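Putative amidohydrolase (Unidentified, PDB 3FEQ) probably acts as a zinc-dependent prolidase of the amidohydrolase superfamily, hydrolysing dipeptides with a C-terminal proline. Local coordinates at residues C[65-70]-C[323-328]; C[334-339]-C[389-394]; C[101-106]-C[401-406]; C[140-145]-C[197-202]. One frame throughout, in Å; residues are numbered along the deposited sequence.

Contact 1: residues C[65-70]-C[323-328]; sequences HVHVLA and DLLGEM. With ZN (zinc ion), chain U.
His65, His67 and Asp323 converge on one zinc ion. His67 NE2 lies 2.2 Å from the zinc and His65 NE2 2.5 Å, the metal sitting at the edge of the His65 ring and in its plane. Asp323 OD1 completes this share of the shell at a longer 2.7 Å from the zinc, the carboxylate standing beside both imidazoles with its plane almost perpendicular (89°) to the His65 ring. CG of Asp323 is anti to the backbone N (chi1 -162°), which sets it on the metal side; OD1 then makes the bond.

One step out, Asp323 N donates to His65 O (2.9 Å), so backbone as well as metal joins these two zinc ligands. Glu250 accepts from His65 ND1, and the carbonyl of Gly109 takes His67 ND1; each ring is thereby held at both nitrogens. Farther along, Ala70 closes a type I turn begun at His67. Ala70 O receives Gly326 N at 3.0 Å, while Ala70 CB touches Leu325 CD2 at 4.0 Å.

The His-X-His pair at the C-terminal end of the first barrel strand and the late aspartate are hallmarks of the amidohydrolase TIM barrel. With the second zinc, bound by His231 and His251, nearby, the site is consistent with metal-assisted activation of water for hydrolysis.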
loop_
_atom_site.group_PDB
_atom_site.type_symbol
_atom_site.label_atom_id
_atom_site.label_comp_id
_atom_site.label_asym_id
_atom_site.label_seq_id
_atom_site.Cartn_x
_atom_site.Cartn_y
_atom_site.Cartn_z
ATOM N N HIS C 65 29.889 26.515 4.701
ATOM C CA HIS C 65 29.660 25.186 4.139
ATOM C C HIS C 65 30.387 24.101 4.942
ATOM O O HIS C 65 31.560 23.836 4.718
ATOM C CB HIS C 65 30.084 25.162 2.663
ATOM C CG HIS C 65 29.483 24.048 1.864
ATOM N ND1 HIS C 65 28.547 24.258 0.875
ATOM C CD2 HIS C 65 29.706 22.712 1.891
ATOM C CE1 HIS C 65 28.214 23.096 0.333
ATOM N NE2 HIS C 65 28.901 22.140 0.936
ATOM N N VAL C 66 29.686 23.479 5.884
ATOM C CA VAL C 66 30.187 22.264 6.545
ATOM C C VAL C 66 29.198 21.105 6.438
ATOM O O VAL C 66 28.013 21.315 6.191
ATOM C CB VAL C 66 30.462 22.497 8.037
ATOM C CG1 VAL C 66 31.575 23.494 8.228
ATOM C CG2 VAL C 66 29.219 22.956 8.725
ATOM N N HIS C 67 29.697 19.885 6.618
ATOM C CA HIS C 67 28.845 18.743 6.924
ATOM C C HIS C 67 29.296 18.189 8.262
ATOM O O HIS C 67 30.192 17.353 8.343
ATOM C CB HIS C 67 28.899 17.672 5.829
ATOM C CG HIS C 67 28.532 18.177 4.469
ATOM N ND1 HIS C 67 27.248 18.124 3.975
ATOM C CD2 HIS C 67 29.277 18.781 3.513
ATOM C CE1 HIS C 67 27.215 18.675 2.775
ATOM N NE2 HIS C 67 28.433 19.086 2.472
ATOM N N VAL C 68 28.695 18.724 9.314
ATOM C CA VAL C 68 28.995 18.347 10.683
ATOM C C VAL C 68 28.854 16.861 10.918
ATOM O O VAL C 68 29.575 16.299 11.722
ATOM C CB VAL C 68 28.026 19.033 11.609
ATOM C CG1 VAL C 68 28.136 18.460 13.005
ATOM C CG2 VAL C 68 28.251 20.534 11.574
ATOM N N LEU C 69 27.915 16.228 10.222
ATOM C CA LEU C 69 27.662 14.804 10.405
ATOM C C LEU C 69 28.504 13.872 9.523
ATOM O O LEU C 69 28.490 12.648 9.701
ATOM C CB LEU C 69 26.183 14.527 10.222
ATOM C CG LEU C 69 25.442 14.806 11.519
ATOM C CD1 LEU C 69 24.093 15.343 11.211
ATOM C CD2 LEU C 69 25.340 13.530 12.367
ATOM N N ALA C 70 29.257 14.456 8.596
ATOM C CA ALA C 70 30.135 13.689 7.718
ATOM C C ALA C 70 31.339 13.136 8.476
ATOM O O ALA C 70 32.459 13.643 8.354
ATOM C CB ALA C 70 30.587 14.547 6.551
ATOM N N ASP C 323 33.875 22.383 3.658
ATOM C CA ASP C 323 33.265 21.184 3.074
ATOM C C ASP C 323 34.156 19.963 3.255
ATOM O O ASP C 323 34.243 19.118 2.378
ATOM C CB ASP C 323 32.954 21.405 1.585
ATOM C CG ASP C 323 31.954 20.397 1.018
ATOM O OD1 ASP C 323 30.939 20.090 1.681
ATOM O OD2 ASP C 323 32.160 19.954 -0.131
ATOM N N LEU C 324 34.818 19.865 4.396
ATOM C CA LEU C 324 35.693 18.724 4.637
ATOM C C LEU C 324 34.936 17.502 5.160
ATOM O O LEU C 324 33.946 17.632 5.875
ATOM C CB LEU C 324 36.829 19.113 5.581
ATOM C CG LEU C 324 37.756 20.202 5.041
ATOM C CD1 LEU C 324 38.369 20.974 6.181
ATOM C CD2 LEU C 324 38.832 19.626 4.116
ATOM N N LEU C 325 35.408 16.312 4.800
ATOM C CA LEU C 325 34.761 15.068 5.215
ATOM C C LEU C 325 35.696 14.255 6.073
ATOM O O LEU C 325 36.906 14.263 5.854
ATOM C CB LEU C 325 34.342 14.235 4.002
ATOM C CG LEU C 325 33.712 15.015 2.847
ATOM C CD1 LEU C 325 33.504 14.100 1.663
ATOM C CD2 LEU C 325 32.412 15.737 3.255
ATOM N N GLY C 326 35.129 13.559 7.054
ATOM C CA GLY C 326 35.871 12.587 7.838
ATOM C C GLY C 326 37.023 13.196 8.608
ATOM O O GLY C 326 36.909 14.284 9.165
ATOM N N GLU C 327 38.147 12.497 8.634
ATOM C CA GLU C 327 39.274 12.927 9.444
ATOM C C GLU C 327 39.971 14.135 8.832
ATOM O O GLU C 327 40.662 14.877 9.529
ATOM C CB GLU C 327 40.254 11.783 9.657
ATOM C CG GLU C 327 40.284 10.795 8.519
ATOM C CD GLU C 327 39.200 9.731 8.619
ATOM O OE1 GLU C 327 38.280 9.741 7.774
ATOM O OE2 GLU C 327 39.266 8.889 9.540
ATOM N N MET C 328 39.718 14.375 7.550
ATOM C CA MET C 328 40.146 15.604 6.896
ATOM C C MET C 328 39.474 16.853 7.477
ATOM O O MET C 328 39.666 17.967 6.979
ATOM C CB MET C 328 39.894 15.513 5.393
ATOM C CG MET C 328 40.778 14.502 4.684
ATOM S SD MET C 328 40.253 14.281 2.979
ATOM C CE MET C 328 38.937 13.086 3.173
HETATM ZN ZN ZN U . 28.581 19.694 0.325
#

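Contact 2: residues C[334-339]-C[389-394]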
loop_
_atom_site.group_PDB
_atom_site.type_symbol
_atom_site.label_atom_id
_atom_site.label_comp_id
_atom_site.label_asym_id
_atom_site.label_seq_id
_atom_site.Cartn_x
_atom_site.Cartn_y
_atom_site.Cartn_z
ATOM N N GLY C 334 42.865 26.058 7.254
ATOM C CA GLY C 334 43.730 26.242 6.099
ATOM C C GLY C 334 43.104 27.025 4.966
ATOM O O GLY C 334 43.818 27.625 4.166
ATOM N N GLU C 335 41.774 27.033 4.902
ATOM C CA GLU C 335 41.057 27.768 3.861
ATOM C C GLU C 335 41.326 29.280 3.922
ATOM O O GLU C 335 41.319 29.956 2.899
ATOM C CB GLU C 335 39.555 27.441 3.895
ATOM C CG GLU C 335 38.667 28.264 2.946
ATOM C CD GLU C 335 38.641 27.750 1.512
ATOM O OE1 GLU C 335 38.321 28.547 0.602
ATOM O OE2 GLU C 335 38.932 26.557 1.289
ATOM N N PHE C 336 41.619 29.787 5.116
ATOM C CA PHE C 336 42.089 31.156 5.283
ATOM C C PHE C 336 43.352 31.444 4.474
ATOM O O PHE C 336 43.414 32.443 3.754
ATOM C CB PHE C 336 42.362 31.452 6.754
ATOM C CG PHE C 336 41.140 31.830 7.535
ATOM C CD1 PHE C 336 40.404 32.963 7.207
ATOM C CD2 PHE C 336 40.731 31.065 8.611
ATOM C CE1 PHE C 336 39.261 33.314 7.940
ATOM C CE2 PHE C 336 39.602 31.415 9.343
ATOM C CZ PHE C 336 38.876 32.544 9.017
ATOM N N ARG C 337 44.357 30.579 4.586
ATOM C CA ARG C 337 45.611 30.816 3.873
ATOM C C ARG C 337 45.447 30.757 2.356
ATOM O O ARG C 337 45.943 31.620 1.642
ATOM C CB ARG C 337 46.720 29.873 4.342
ATOM C CG ARG C 337 48.130 30.466 4.206
ATOM C CD ARG C 337 48.960 30.300 5.476
ATOM N NE ARG C 337 49.831 29.139 5.372
ATOM C CZ ARG C 337 49.475 27.891 5.675
ATOM N NH1 ARG C 337 48.261 27.625 6.147
ATOM N NH2 ARG C 337 50.348 26.902 5.515
ATOM N N ILE C 338 44.704 29.763 1.882
ATOM C CA ILE C 338 44.416 29.613 0.460
ATOM C C ILE C 338 43.778 30.874 -0.102
ATOM O O ILE C 338 44.162 31.366 -1.165
ATOM C CB ILE C 338 43.505 28.404 0.213
ATOM C CG1 ILE C 338 44.204 27.140 0.697
ATOM C CG2 ILE C 338 43.169 28.264 -1.249
ATOM C CD1 ILE C 338 43.299 25.945 0.793
ATOM N N ARG C 339 42.836 31.426 0.643
ATOM C CA ARG C 339 42.145 32.614 0.187
ATOM C C ARG C 339 42.988 33.877 0.322
ATOM O O ARG C 339 42.893 34.783 -0.507
ATOM C CB ARG C 339 40.824 32.765 0.920
ATOM C CG ARG C 339 39.875 31.675 0.586
ATOM C CD ARG C 339 38.497 32.128 0.839
ATOM N NE ARG C 339 37.560 31.030 0.721
ATOM C CZ ARG C 339 36.278 31.197 0.447
ATOM N NH1 ARG C 339 35.797 32.412 0.232
ATOM N NH2 ARG C 339 35.479 30.149 0.392
ATOM N N GLY C 389 48.644 33.292 9.090
ATOM C CA GLY C 389 48.900 32.048 9.794
ATOM C C GLY C 389 48.417 31.998 11.234
ATOM O O GLY C 389 48.325 30.918 11.803
ATOM N N VAL C 390 48.102 33.152 11.831
ATOM C CA VAL C 390 47.640 33.180 13.231
ATOM C C VAL C 390 46.216 32.648 13.337
ATOM O O VAL C 390 45.723 32.351 14.426
ATOM C CB VAL C 390 47.770 34.587 13.921
ATOM C CG1 VAL C 390 49.071 35.268 13.550
ATOM C CG2 VAL C 390 46.598 35.487 13.608
ATOM N N VAL C 391 45.583 32.500 12.183
ATOM C CA VAL C 391 44.237 31.984 12.096
ATOM C C VAL C 391 44.241 30.661 11.356
ATOM O O VAL C 391 43.434 29.788 11.643
ATOM C CB VAL C 391 43.325 32.955 11.343
ATOM C CG1 VAL C 391 41.928 32.497 11.436
ATOM C CG2 VAL C 391 43.413 34.331 11.935
ATOM N N ALA C 392 45.167 30.504 10.419
ATOM C CA ALA C 392 45.128 29.377 9.492
ATOM C C ALA C 392 46.063 28.242 9.881
ATOM O O ALA C 392 46.590 27.553 9.016
ATOM C CB ALA C 392 45.429 29.848 8.079
ATOM N N ASP C 393 46.238 28.021 11.179
ATOM C CA ASP C 393 47.199 27.028 11.653
ATOM C C ASP C 393 46.634 25.958 12.599
ATOM O O ASP C 393 47.338 25.477 13.492
ATOM C CB ASP C 393 48.380 27.726 12.312
ATOM C CG ASP C 393 49.621 26.879 12.304
ATOM O OD1 ASP C 393 50.058 26.460 13.400
ATOM O OD2 ASP C 393 50.131 26.602 11.196
ATOM N N GLU C 394 45.373 25.581 12.387
ATOM C CA GLU C 394 44.701 24.533 13.176
ATOM C C GLU C 394 44.689 24.795 14.691
ATOM O O GLU C 394 45.379 24.110 15.456
ATOM C CB GLU C 394 45.291 23.147 12.870
ATOM C CG GLU C 394 44.256 22.033 12.724
ATOM C CD GLU C 394 43.689 21.548 14.054
ATOM O OE1 GLU C 394 42.458 21.654 14.254
ATOM O OE2 GLU C 394 44.468 21.046 14.893
#
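Phe336 turns CG anti to its carbonyl carbon (chi1 -83°), and Val391 sets CG1 anti to its backbone N (chi1 -172°), which brings that methyl over one face of the phenyl ring. The methyl sits nearer one side of the face than its middle: CE2 of Phe336 is 3.3 Å from Val391 CG1, whereas CG of the same ring is 4.0 Å from it. The two side chains cross obliquely. Ala392, the next residue, fits against the helix surface between Phe336 and Arg337. Its CB meets Phe336 CB at 3.7 Å and lies equally close, 3.7 Å, to the backbone N of Arg337; Arg337 CB adds a third touch at 4.0 Å from Ala392 CB.

Arg337 reaches outward along the exposed flank. The chain bends at chi2 and chi3; Arg337 NH1 ends 3.3 Å from Ala392 O, at an angle too poor for a hydrogen bond. On the helix itself Arg339 NE forms a salt bridge with Glu335 OE1 (2.6 Å), using the anti lone pair of that oxygen nearly in the guanidinium plane; Glu335 OE2 accepts from Val275 N.

Phe336 also meets Phe61 edge-to-face and packs on Phe320, so the ring joins an aromatic cluster between the helix and barrel strand 56-66. Helix 335-340 is thus joined to the loop between strands 377-380 and 398-403. The chemistry is apolar: methyl groups and an aromatic face seal the join, and the charges pair along the helix or, for Arg337, lie on the exposed side rather than bonding across the contact.

Contact 3: residues C[101-106]-C[401-406]; sequences GFTSVR and VLQRGT
Gly101 approaches Val401 with its backbone: Gly101 CA lies 4.1 Å from Val401 CG2. It ends the preceding helix in a Schellman motif, and its positive phi (104°) suits glycine. Phe102 turns away from 401-406, meeting Phe61 edge-to-face. Thr103 then carries the contact. Its CG2, anti to the carbonyl carbon, lies 3.7 Å from Val401 CG1 and 3.9 Å from Leu402 O, and the Thr103 and Val401 side chains run alongside each other, pointing opposite ways. The Thr103 hydroxyl turns to strand 56-66, with OG1 making a weak hydrogen bond to Phe61 O.

Strand 102-106 belongs to the TIM barrel, where it runs parallel to strand 56-66. Strand 401-403 belongs to the beta structure formed by both ends of the chain, reached from the barrel side through strand 377-380. The two strands are not hydrogen-bonded partners: their axes come no closer than 8.2 Å, with 43° between their directions, so side chains bridge the distance at this end. Gln403 also points its CB toward Thr103.

Beyond Thr103 the barrel strand leaves 401-406 behind. Val105 packs on strand 56-66 and on Met97, and Arg106 makes a salt bridge with Glu250 while its NE donates to the carbonyl of Cys64.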
loop_
_atom_site.group_PDB
_atom_site.type_symbol
_atom_site.label_atom_id
_atom_site.label_comp_id
_atom_site.label_asym_id
_atom_site.label_seq_id
_atom_site.Cartn_x
_atom_site.Cartn_y
_atom_site.Cartn_z
ATOM N N GLY C 101 37.955 28.382 16.556
ATOM C CA GLY C 101 37.428 29.746 16.484
ATOM C C GLY C 101 36.129 29.923 15.706
ATOM O O GLY C 101 35.628 31.034 15.563
ATOM N N PHE C 102 35.566 28.833 15.201
ATOM C CA PHE C 102 34.290 28.909 14.505
ATOM C C PHE C 102 33.143 28.856 15.491
ATOM O O PHE C 102 33.015 27.898 16.261
ATOM C CB PHE C 102 34.185 27.800 13.474
ATOM C CG PHE C 102 35.166 27.945 12.357
ATOM C CD1 PHE C 102 34.863 28.720 11.249
ATOM C CD2 PHE C 102 36.426 27.375 12.447
ATOM C CE1 PHE C 102 35.786 28.889 10.245
ATOM C CE2 PHE C 102 37.346 27.543 11.434
ATOM C CZ PHE C 102 37.026 28.298 10.337
ATOM N N THR C 103 32.349 29.918 15.514
ATOM C CA THR C 103 31.311 30.047 16.519
ATOM C C THR C 103 29.945 29.885 15.877
ATOM O O THR C 103 28.937 29.723 16.561
ATOM C CB THR C 103 31.389 31.396 17.245
ATOM O OG1 THR C 103 31.718 32.427 16.310
ATOM C CG2 THR C 103 32.441 31.355 18.323
ATOM N N SER C 104 29.929 29.930 14.551
ATOM C CA SER C 104 28.727 29.679 13.785
ATOM C C SER C 104 29.128 28.882 12.560
ATOM O O SER C 104 30.236 29.035 12.068
ATOM C CB SER C 104 28.079 31.002 13.389
ATOM O OG SER C 104 27.655 31.720 14.544
ATOM N N VAL C 105 28.287 27.935 12.160
ATOM C CA VAL C 105 28.497 27.177 10.924
ATOM C C VAL C 105 27.170 26.982 10.242
ATOM O O VAL C 105 26.151 26.797 10.914
ATOM C CB VAL C 105 29.095 25.763 11.147
ATOM C CG1 VAL C 105 30.574 25.828 11.450
ATOM C CG2 VAL C 105 28.336 25.005 12.209
ATOM N N ARG C 106 27.186 27.041 8.914
ATOM C CA ARG C 106 26.018 26.719 8.116
ATOM C C ARG C 106 26.191 25.326 7.553
ATOM O O ARG C 106 26.954 25.141 6.617
ATOM C CB ARG C 106 25.872 27.702 6.970
ATOM C CG ARG C 106 24.542 27.649 6.276
ATOM C CD ARG C 106 24.468 28.725 5.211
ATOM N NE ARG C 106 25.423 28.488 4.137
ATOM C CZ ARG C 106 25.255 28.903 2.883
ATOM N NH1 ARG C 106 24.170 29.603 2.538
ATOM N NH2 ARG C 106 26.177 28.619 1.971
ATOM N N VAL C 401 37.813 31.683 23.182
ATOM C CA VAL C 401 36.605 31.756 22.372
ATOM C C VAL C 401 35.391 32.064 23.237
ATOM O O VAL C 401 35.116 31.374 24.215
ATOM C CB VAL C 401 36.372 30.473 21.556
ATOM C CG1 VAL C 401 35.080 30.563 20.792
ATOM C CG2 VAL C 401 37.521 30.226 20.598
ATOM N N LEU C 402 34.689 33.132 22.891
ATOM C CA LEU C 402 33.464 33.477 23.582
ATOM C C LEU C 402 32.271 33.222 22.688
ATOM O O LEU C 402 32.288 33.553 21.503
ATOM C CB LEU C 402 33.480 34.944 23.992
ATOM C CG LEU C 402 33.891 35.235 25.429
ATOM C CD1 LEU C 402 35.374 35.020 25.599
ATOM C CD2 LEU C 402 33.512 36.652 25.780
ATOM N N GLN C 403 31.220 32.662 23.264
ATOM C CA GLN C 403 30.017 32.372 22.507
ATOM C C GLN C 403 28.790 32.882 23.259
ATOM O O GLN C 403 28.618 32.586 24.434
ATOM C CB GLN C 403 29.935 30.867 22.261
ATOM C CG GLN C 403 29.151 30.453 21.037
ATOM C CD GLN C 403 29.385 29.004 20.658
ATOM O OE1 GLN C 403 29.338 28.655 19.483
ATOM N NE2 GLN C 403 29.641 28.155 21.645
ATOM N N ARG C 404 27.976 33.694 22.593
ATOM C CA ARG C 404 26.829 34.342 23.229
ATOM C C ARG C 404 27.100 34.773 24.674
ATOM O O ARG C 404 26.441 34.321 25.615
ATOM C CB ARG C 404 25.580 33.452 23.152
ATOM C CG ARG C 404 24.838 33.522 21.819
ATOM C CD ARG C 404 23.454 32.904 21.900
ATOM N NE ARG C 404 23.512 31.462 22.131
ATOM C CZ ARG C 404 22.915 30.838 23.139
ATOM N NH1 ARG C 404 22.196 31.521 24.016
ATOM N NH2 ARG C 404 23.022 29.525 23.263
ATOM N N GLY C 405 28.104 35.624 24.847
ATOM C CA GLY C 405 28.422 36.142 26.160
ATOM C C GLY C 405 29.422 35.291 26.910
ATOM O O GLY C 405 30.395 35.804 27.443
ATOM N N THR C 406 29.197 33.987 26.960
ATOM C CA THR C 406 29.993 33.142 27.846
ATOM C C THR C 406 31.286 32.587 27.218
ATOM O O THR C 406 31.396 32.449 26.005
ATOM C CB THR C 406 29.150 32.025 28.492
ATOM O OG1 THR C 406 29.729 30.764 28.167
ATOM C CG2 THR C 406 27.702 32.066 27.997
#

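Contact 4: residues C[140-145]-C[197-202]; sequences GGHGDF and VASPTD
Two irregular loops of the TIM barrel, one between strands 135-137 and 165-167 and the other after strand 189-192, meet here through His142 and Ser199 in a mixed polar and apolar contact beside the zinc site. His142 stacks on zinc ligand His231, and its side chain comes about 4 Å from a zinc ion. Within 140-145 a type I turn runs from Gly141 to Asp144, and Gly140 N donates to Asp144 OD2 at 2.6 Å.

A relay of polar groups spans the loops. His142 CG is anti to the backbone N (chi1 -177°), starting the ring toward 197-202. His142 ND1 donates to Ser199 OG (2.6 Å), which lies tilted 23° from the ring plane, and Ser199 OG donates in turn to Asp202 OD1 (2.7 Å) on the syn side, 21° out of the carboxylate plane. Asp202 OD1 also receives Gly196 N. This pair of bonds from ring to carboxylate would fix the rotation of the His142 ring. Gln208 accepts from the His142 backbone N.

On the apolar flank Phe145 and Pro200 cross at about a right angle, Phe145 CD1 lying 4.0 Å from Pro200 CD. The edge of the phenyl ring faces Ala198 O. Thr201 packs against Gln183 of the second subunit, while Thr201 OG1 makes a weak hydrogen bond to Gly140 O at 3.3 Å.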
loop_
_atom_site.group_PDB
_atom_site.type_symbol
_atom_site.label_atom_id
_atom_site.label_comp_id
_atom_site.label_asym_id
_atom_site.label_seq_id
_atom_site.Cartn_x
_atom_site.Cartn_y
_atom_site.Cartn_z
ATOM N N GLY C 140 19.720 9.954 -9.105
ATOM C CA GLY C 140 21.013 9.831 -9.760
ATOM C C GLY C 140 21.845 11.076 -9.578
ATOM O O GLY C 140 22.879 11.243 -10.227
ATOM N N GLY C 141 21.386 11.943 -8.679
ATOM C CA GLY C 141 21.956 13.269 -8.510
ATOM C C GLY C 141 23.114 13.229 -7.548
ATOM O O GLY C 141 23.527 12.160 -7.112
ATOM N N HIS C 142 23.638 14.400 -7.205
ATOM C CA HIS C 142 24.859 14.466 -6.415
ATOM C C HIS C 142 24.552 13.914 -5.029
ATOM O O HIS C 142 25.442 13.443 -4.325
ATOM C CB HIS C 142 25.436 15.901 -6.389
ATOM C CG HIS C 142 26.737 16.037 -5.646
ATOM N ND1 HIS C 142 27.854 15.279 -5.939
ATOM C CD2 HIS C 142 27.102 16.862 -4.633
ATOM C CE1 HIS C 142 28.838 15.613 -5.121
ATOM N NE2 HIS C 142 28.409 16.572 -4.320
ATOM N N GLY C 143 23.272 13.905 -4.675
ATOM C CA GLY C 143 22.843 13.351 -3.398
ATOM C C GLY C 143 22.564 11.859 -3.422
ATOM O O GLY C 143 22.438 11.231 -2.376
ATOM N N ASP C 144 22.473 11.285 -4.616
ATOM C CA ASP C 144 22.041 9.901 -4.770
ATOM C C ASP C 144 23.260 8.997 -4.790
ATOM O O ASP C 144 24.036 9.022 -5.747
ATOM C CB ASP C 144 21.254 9.758 -6.072
ATOM C CG ASP C 144 20.428 8.486 -6.134
ATOM O OD1 ASP C 144 20.614 7.587 -5.276
ATOM O OD2 ASP C 144 19.594 8.391 -7.065
ATOM N N PHE C 145 23.432 8.205 -3.733
ATOM C CA PHE C 145 24.660 7.412 -3.542
ATOM C C PHE C 145 24.476 5.958 -3.926
ATOM O O PHE C 145 25.279 5.111 -3.551
ATOM C CB PHE C 145 25.181 7.506 -2.098
ATOM C CG PHE C 145 25.595 8.891 -1.697
ATOM C CD1 PHE C 145 26.668 9.516 -2.320
ATOM C CD2 PHE C 145 24.874 9.593 -0.738
ATOM C CE1 PHE C 145 27.027 10.812 -1.984
ATOM C CE2 PHE C 145 25.230 10.894 -0.388
ATOM C CZ PHE C 145 26.304 11.506 -1.014
ATOM N N VAL C 197 31.578 15.604 -7.036
ATOM C CA VAL C 197 32.803 14.828 -6.882
ATOM C C VAL C 197 32.570 13.557 -6.043
ATOM O O VAL C 197 33.031 12.471 -6.408
ATOM C CB VAL C 197 33.931 15.694 -6.270
ATOM C CG1 VAL C 197 35.162 14.846 -5.961
ATOM C CG2 VAL C 197 34.282 16.857 -7.204
ATOM N N ALA C 198 31.797 13.690 -4.964
ATOM C CA ALA C 198 31.651 12.639 -3.948
ATOM C C ALA C 198 30.486 11.667 -4.194
ATOM O O ALA C 198 30.192 10.816 -3.351
ATOM C CB ALA C 198 31.538 13.266 -2.558
ATOM N N SER C 199 29.828 11.793 -5.342
ATOM C CA SER C 199 28.729 10.898 -5.715
ATOM C C SER C 199 29.148 9.962 -6.851
ATOM O O SER C 199 29.981 10.337 -7.680
ATOM C CB SER C 199 27.503 11.714 -6.131
ATOM O OG SER C 199 27.875 12.832 -6.922
ATOM N N PRO C 200 28.580 8.738 -6.891
ATOM C CA PRO C 200 29.010 7.713 -7.868
ATOM C C PRO C 200 28.736 7.980 -9.368
ATOM O O PRO C 200 29.628 7.765 -10.196
ATOM C CB PRO C 200 28.289 6.439 -7.393
ATOM C CG PRO C 200 27.140 6.919 -6.576
ATOM C CD PRO C 200 27.557 8.226 -5.959
ATOM N N THR C 201 27.532 8.441 -9.714
ATOM C CA THR C 201 27.026 8.313 -11.093
ATOM C C THR C 201 27.065 9.577 -11.963
ATOM O O THR C 201 26.997 9.482 -13.188
ATOM C CB THR C 201 25.601 7.696 -11.146
ATOM O OG1 THR C 201 24.692 8.488 -10.371
ATOM C CG2 THR C 201 25.612 6.280 -10.608
ATOM N N ASP C 202 27.175 10.745 -11.338
ATOM C CA ASP C 202 27.054 12.015 -12.059
ATOM C C ASP C 202 28.398 12.665 -12.364
ATOM O O ASP C 202 29.113 13.074 -11.445
ATOM C CB ASP C 202 26.159 13.000 -11.296
ATOM C CG ASP C 202 26.386 12.957 -9.789
ATOM O OD1 ASP C 202 26.889 13.958 -9.225
ATOM O OD2 ASP C 202 26.059 11.919 -9.165
#

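Overall arrangement
From the N terminus, the chain enters contact 1 at 65-70 and contact 3 at 101-106, on the neighbouring strands 56-66 and 102-107, which touch through Val66 N and Arg106 O, probably hydrogen-bonded. Contact 4 opens and closes next, nested inside both longer loops. Contact 1 then closes at 323-328, completing its side of the metal centre. Contact 2 follows in series with it (334-339 to 389-394), and contact 3 closes last, at 401-406; contacts 1 and 3 therefore cross, while contact 2 lies nested in contact 3. Phe336 packs on Phe102, linking contacts 2 and 3 where the barrel meets the terminal beta structure. Contact 4 sits across the chain's centre from contact 3, about 33 Å between centres.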